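PDB 3QYH: Co-type Nitrile Hydratase beta subunit from Pseudomonas putida, which probably pairs with an alpha subunit to form a cobalt-type nitrile hydratase, an enzyme that hydrates nitriles to the corresponding amides. Local coordinates for residues B[17-20]-B[21-25]; B[73-76]-B[77-81]; B[104-108]-B[109-113]. One frame throughout, in Å; residues are numbered along the deposited sequence.

Contact 1: B[17-20]-B[21-25]; sequences YREP and NEPVF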
# COMPACT_ATOMS: atom_id res chain seq x y z
N TYR B 17 -13.75 -7.27 -9.81
CA TYR B 17 -13.54 -8.69 -10.04
C TYR B 17 -12.37 -9.20 -9.18
O TYR B 17 -11.37 -8.51 -9.04
CB TYR B 17 -13.27 -8.97 -11.52
CG TYR B 17 -12.78 -10.37 -11.75
CD1 TYR B 17 -13.68 -11.43 -11.93
CD2 TYR B 17 -11.42 -10.65 -11.75
CE1 TYR B 17 -13.23 -12.72 -12.13
CE2 TYR B 17 -10.96 -11.93 -11.96
CZ TYR B 17 -11.86 -12.96 -12.14
OH TYR B 17 -11.34 -14.22 -12.34
N ARG B 18 -12.52 -10.39 -8.60
CA ARG B 18 -11.49 -10.99 -7.76
C ARG B 18 -11.31 -12.46 -8.12
O ARG B 18 -12.27 -13.20 -8.25
CB ARG B 18 -11.88 -10.86 -6.29
CG ARG B 18 -12.35 -9.48 -5.94
CD ARG B 18 -12.27 -9.24 -4.47
NE ARG B 18 -13.24 -10.02 -3.73
CZ ARG B 18 -13.26 -10.09 -2.40
NH1 ARG B 18 -12.36 -9.40 -1.70
NH2 ARG B 18 -14.17 -10.83 -1.78
N GLU B 19 -10.07 -12.88 -8.33
CA GLU B 19 -9.78 -14.26 -8.70
C GLU B 19 -9.88 -15.16 -7.45
O GLU B 19 -9.27 -14.88 -6.42
CB GLU B 19 -8.38 -14.33 -9.28
CG GLU B 19 -8.00 -15.68 -9.83
CD GLU B 19 -6.63 -15.63 -10.50
OE1 GLU B 19 -6.54 -15.22 -11.69
OE2 GLU B 19 -5.66 -15.99 -9.83
N PRO B 20 -10.69 -16.22 -7.54
CA PRO B 20 -10.78 -17.17 -6.42
C PRO B 20 -9.44 -17.90 -6.19
O PRO B 20 -8.79 -18.31 -7.17
CB PRO B 20 -11.83 -18.16 -6.92
CG PRO B 20 -12.68 -17.37 -7.87
CD PRO B 20 -11.71 -16.45 -8.57
N ASN B 21 -9.01 -18.04 -4.95
CA ASN B 21 -7.79 -18.79 -4.67
C ASN B 21 -6.56 -18.22 -5.39
O ASN B 21 -5.72 -18.96 -5.91
CB ASN B 21 -7.96 -20.24 -5.11
CG ASN B 21 -9.07 -20.96 -4.34
OD1 ASN B 21 -9.07 -20.98 -3.10
ND2 ASN B 21 -10.01 -21.55 -5.08
N GLU B 22 -6.46 -16.90 -5.44
CA GLU B 22 -5.38 -16.22 -6.15
C GLU B 22 -4.02 -16.53 -5.50
O GLU B 22 -3.86 -16.38 -4.28
CB GLU B 22 -5.64 -14.72 -6.11
CG GLU B 22 -4.62 -13.88 -6.88
CD GLU B 22 -4.98 -12.40 -6.89
OE1 GLU B 22 -6.17 -12.04 -6.67
OE2 GLU B 22 -4.07 -11.59 -7.11
N PRO B 23 -3.04 -16.98 -6.30
CA PRO B 23 -1.70 -17.20 -5.74
C PRO B 23 -0.97 -15.86 -5.53
O PRO B 23 -1.38 -14.86 -6.10
CB PRO B 23 -0.97 -17.98 -6.82
CG PRO B 23 -1.75 -17.75 -8.10
CD PRO B 23 -3.09 -17.14 -7.76
N VAL B 24 0.09 -15.86 -4.72
CA VAL B 24 0.88 -14.65 -4.49
C VAL B 24 1.43 -14.16 -5.80
O VAL B 24 1.30 -12.97 -6.14
CB VAL B 24 2.05 -14.91 -3.51
CG1 VAL B 24 2.99 -13.71 -3.42
CG2 VAL B 24 1.51 -15.29 -2.13
N PHE B 25 2.02 -15.07 -6.56
CA PHE B 25 2.52 -14.75 -7.90
C PHE B 25 1.78 -15.55 -8.96
O PHE B 25 1.80 -16.78 -8.95
CB PHE B 25 4.02 -15.04 -7.97
CG PHE B 25 4.83 -14.19 -7.04
CD1 PHE B 25 5.46 -14.75 -5.95
CD2 PHE B 25 4.96 -12.82 -7.27
CE1 PHE B 25 6.24 -13.96 -5.08
CE2 PHE B 25 5.71 -12.02 -6.40
CZ PHE B 25 6.36 -12.59 -5.31
O HOH W 1 -8.31 -12.69 -5.28

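Contact 2: B[73-76]-B[77-81]; sequences LHVF and ENLLV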
# COMPACT_ATOMS: atom_id res chain seq x y z
N LEU B 73 8.23 -3.07 -13.75
CA LEU B 73 9.19 -3.33 -14.82
C LEU B 73 9.49 -2.03 -15.57
O LEU B 73 10.64 -1.74 -15.91
CB LEU B 73 8.66 -4.40 -15.79
CG LEU B 73 9.48 -4.59 -17.07
CD1 LEU B 73 10.93 -5.00 -16.75
CD2 LEU B 73 8.84 -5.60 -17.97
N HIS B 74 8.45 -1.23 -15.79
CA HIS B 74 8.61 0.08 -16.45
C HIS B 74 9.55 0.96 -15.66
O HIS B 74 10.44 1.59 -16.25
CB HIS B 74 7.26 0.81 -16.65
CG HIS B 74 7.41 2.26 -17.00
ND1 HIS B 74 7.40 2.72 -18.30
CD2 HIS B 74 7.64 3.35 -16.21
CE1 HIS B 74 7.58 4.03 -18.30
NE2 HIS B 74 7.72 4.43 -17.05
N VAL B 75 9.38 1.01 -14.34
CA VAL B 75 10.24 1.84 -13.52
C VAL B 75 11.69 1.40 -13.66
O VAL B 75 12.58 2.23 -13.85
CB VAL B 75 9.85 1.80 -12.02
CG1 VAL B 75 10.80 2.64 -11.19
CG2 VAL B 75 8.43 2.28 -11.84
N PHE B 76 11.94 0.09 -13.58
CA PHE B 76 13.32 -0.39 -13.63
C PHE B 76 13.97 -0.01 -14.98
O PHE B 76 15.13 0.38 -15.03
CB PHE B 76 13.37 -1.90 -13.39
CG PHE B 76 12.75 -2.33 -12.08
CD1 PHE B 76 12.16 -3.59 -11.95
CD2 PHE B 76 12.74 -1.48 -10.99
CE1 PHE B 76 11.58 -4.00 -10.74
CE2 PHE B 76 12.15 -1.87 -9.77
CZ PHE B 76 11.56 -3.12 -9.66
N GLU B 77 13.20 -0.11 -16.06
CA GLU B 77 13.73 0.16 -17.40
C GLU B 77 13.96 1.64 -17.68
O GLU B 77 14.73 1.98 -18.57
CB GLU B 77 12.82 -0.43 -18.47
CG GLU B 77 12.82 -1.97 -18.52
CD GLU B 77 11.84 -2.50 -19.56
OE1 GLU B 77 10.88 -1.77 -19.88
OE2 GLU B 77 12.02 -3.62 -20.06
N ASN B 78 13.29 2.50 -16.93
CA ASN B 78 13.30 3.93 -17.22
C ASN B 78 13.95 4.76 -16.14
O ASN B 78 14.84 5.57 -16.44
CB ASN B 78 11.89 4.42 -17.52
CG ASN B 78 11.40 3.94 -18.87
OD1 ASN B 78 11.74 4.51 -19.90
ND2 ASN B 78 10.62 2.86 -18.88
N LEU B 79 13.55 4.56 -14.89
CA LEU B 79 14.14 5.32 -13.78
C LEU B 79 15.65 5.01 -13.65
O LEU B 79 16.46 5.90 -13.32
CB LEU B 79 13.39 5.05 -12.47
CG LEU B 79 13.82 5.84 -11.24
CD1 LEU B 79 13.71 7.33 -11.54
CD2 LEU B 79 12.91 5.47 -10.05
N LEU B 80 16.05 3.78 -13.94
CA LEU B 80 17.47 3.46 -13.82
C LEU B 80 18.27 4.21 -14.89
O LEU B 80 19.45 4.50 -14.71
CB LEU B 80 17.73 1.95 -13.93
CG LEU B 80 17.37 1.13 -12.67
CD1 LEU B 80 17.64 -0.35 -12.90
CD2 LEU B 80 18.16 1.62 -11.47
N VAL B 81 17.63 4.49 -16.01
CA VAL B 81 18.29 5.26 -17.04
C VAL B 81 18.34 6.73 -16.63
O VAL B 81 19.39 7.37 -16.74
CB VAL B 81 17.64 5.07 -18.41
CG1 VAL B 81 18.25 6.03 -19.42
CG2 VAL B 81 17.84 3.63 -18.87

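Contact 3: B[104-108]-B[109-113]; sequences PVLTP and AIVDG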
# COMPACT_ATOMS: atom_id res chain seq x y z
N PRO B 104 26.40 -6.19 -5.70
CA PRO B 104 25.03 -6.10 -5.16
C PRO B 104 25.06 -5.83 -3.68
O PRO B 104 25.81 -6.47 -2.95
CB PRO B 104 24.44 -7.49 -5.43
CG PRO B 104 25.30 -8.09 -6.50
CD PRO B 104 26.69 -7.51 -6.27
N VAL B 105 24.24 -4.89 -3.23
CA VAL B 105 24.16 -4.64 -1.80
C VAL B 105 23.28 -5.68 -1.12
O VAL B 105 23.57 -6.10 -0.02
CB VAL B 105 23.64 -3.21 -1.52
CG1 VAL B 105 23.39 -3.01 -0.04
CG2 VAL B 105 24.64 -2.20 -2.04
N LEU B 106 22.21 -6.10 -1.79
CA LEU B 106 21.35 -7.12 -1.19
C LEU B 106 21.94 -8.51 -1.43
O LEU B 106 21.81 -9.06 -2.51
CB LEU B 106 19.94 -7.05 -1.75
CG LEU B 106 18.92 -7.96 -1.06
CD1 LEU B 106 18.57 -7.43 0.33
CD2 LEU B 106 17.68 -8.10 -1.92
N THR B 107 22.59 -9.06 -0.40
CA THR B 107 23.20 -10.38 -0.50
C THR B 107 22.42 -11.39 0.34
O THR B 107 21.69 -11.00 1.26
CB THR B 107 24.64 -10.34 0.03
OG1 THR B 107 24.60 -9.90 1.40
CG2 THR B 107 25.48 -9.36 -0.79
N PRO B 108 22.59 -12.69 0.06
CA PRO B 108 21.82 -13.70 0.79
C PRO B 108 21.92 -13.58 2.32
O PRO B 108 20.91 -13.77 2.99
CB PRO B 108 22.42 -15.01 0.30
CG PRO B 108 22.90 -14.70 -1.08
CD PRO B 108 23.43 -13.28 -1.00
N ALA B 109 23.10 -13.27 2.85
CA ALA B 109 23.29 -13.14 4.28
C ALA B 109 22.43 -12.07 4.97
O ALA B 109 22.09 -12.21 6.14
CB ALA B 109 24.76 -12.89 4.59
N ILE B 110 22.09 -11.00 4.26
CA ILE B 110 21.33 -9.94 4.89
C ILE B 110 19.83 -9.86 4.52
O ILE B 110 19.11 -9.01 5.05
CB ILE B 110 21.98 -8.57 4.67
CG1 ILE B 110 21.85 -8.14 3.21
CG2 ILE B 110 23.44 -8.61 5.06
CD1 ILE B 110 22.35 -6.72 2.99
N VAL B 111 19.37 -10.71 3.60
CA VAL B 111 17.98 -10.64 3.14
C VAL B 111 17.00 -10.65 4.33
O VAL B 111 16.18 -9.75 4.49
CB VAL B 111 17.63 -11.76 2.14
CG1 VAL B 111 16.08 -11.82 1.89
CG2 VAL B 111 18.35 -11.54 0.80
N ASP B 112 17.09 -11.66 5.18
CA ASP B 112 16.13 -11.77 6.27
C ASP B 112 16.12 -10.56 7.19
O ASP B 112 15.06 -10.04 7.52
CB ASP B 112 16.34 -13.03 7.09
CG ASP B 112 15.32 -13.16 8.22
OD1 ASP B 112 14.12 -13.28 7.91
OD2 ASP B 112 15.72 -13.10 9.41
N GLY B 113 17.30 -10.11 7.61
CA GLY B 113 17.41 -8.99 8.53
C GLY B 113 16.92 -7.68 7.89
O GLY B 113 16.31 -6.85 8.57
O HOH W 2 19.04 -13.84 5.02

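Contact 1: B[17-20]-B[21-25]
E19 reaches across the mouth of the turn that follows it and lays its side chain beside E22 and P23. Its CB lies 4.1 Å from OE1 of E22; from there CG stands anti to the backbone N (chi1 -174°) and the chain runs on extended, which carries the carboxylate past the backbone of E22. At the tip, OE2 sits 3.5 Å from CD of P23, the two side chains crossing at about a right angle, and 3.8 Å from CG of E22. The carboxylate has its charge partner just downstream, where OE1 forms a salt bridge with R26. Between the two glutamates the backbone makes a type II beta turn, E19-P20-N21-E22. P20 suits the second position, its ring fixing phi near -65°, and N21 suits the third, since asparagine tolerates the positive phi (58°) needed there. E19 O and E22 N stand 3.6 Å apart, and a water links the two ends through a side chain, donating to E19 O and to OE1 of E22, each at 2.6 Å. Both carboxylate oxygens of E22 are also hydrogen-bonded to another protein chain, OE1 to an aromatic side chain and OE2 to backbone.

Contact 2: B[73-76]-B[77-81]
N78 turns its amide back over H74 and donates from ND2 to the backbone O of that residue, 2.9 Å away and nearly straight at 163°. CG of N78 lies anti to its own carbonyl carbon (chi1 -72°), bringing ND2 over one face of the imidazole, 3.2 Å above the plane and offset toward the rim, with ring and amide planes 28° apart. With an alanine in place of H74, the N78 amide would probably lose the ring it lies against, leaving a gap beside ND2 and only the bond to the backbone O to fix its rotation. Asparagine suits this position because its short amide can reach a carbonyl one turn back. The carbonyl of V75 accepts two N-H groups: L79 N in the carbonyl plane at 2.7 Å, and N78 N from above that plane at 3.2 Å. E77 N bonds to L73 O at 3.0 Å, and the extended E77 chain passes obliquely across L73, OE2 lying 3.7 Å from CD1; its OE1 forms a salt bridge with a basic side chain of another protein chain. On the buried side V75 and L79 lie side by side, CG1 against CD2 at 3.7 Å, while F76 packs on helix 28-43 and V75 on helix 48-56. These i to i+4 contacts, with one i to i+3 bond at V75 O, mark an amphipathic alpha helix, here helix 68-82.

Contact 3: B[104-108]-B[109-113]
The carbonyl O of T107 is the acceptor about which I110 and V111 gather. I110 N donates to it at 3.0 Å, from well above the carbonyl plane (47° out of it), and V111 N adds a weak bond at 3.3 Å. A second, long and weak bond (3.5 Å) runs from V111 N to P108 O, where a water also donates at 2.8 Å and in turn accepts from D112 N. The side chain of I110 folds back over the carbonyl of T107: CG1 lies between I110's own backbone N and carbonyl carbon (chi1 70°), 3.7 Å from OG1 of T107, and CD1 reaches V105 O at 3.3 Å. On the buried side L106 meets V111 obliquely, CG to CG2 at 4.1 Å. Leucine and valine suit this side, for L106 also packs on A39 and A42 of helix 28-43, and both L106 and V111 touch apolar side chains of another protein chain. P108 suits its place because its ring holds phi near -53°, close to a helical value, and its nitrogen has no hydrogen to donate, which costs little near the N-terminal end of a helix. Closed by I110 N to T107 O, this is a proline-containing turn at the N-terminal approach to helix 111-117.

Contact 2 is the interior one: five of its eight touching residues are buried, and it lies within helix 68-82, with the side chain of V75 about 12 Å from the bound cobalt(III) ion. Contact 1 is on the surface, in the loop before helix 28-43, and contact 3 is partly buried at the approach to helix 111-117. Helix 28-43 is common ground, meeting F25 of 17-25, F76 of 73-81 and L106 of 104-113. Direct hydrogen bonds dominate contact 2, weaker bonds and a water share the work in contact 3, and in contact 1 a bridging water joins the two segments. All three reach another protein chain, with salt bridges as well as packing in contacts 1 and 2 and by packing in contact 3.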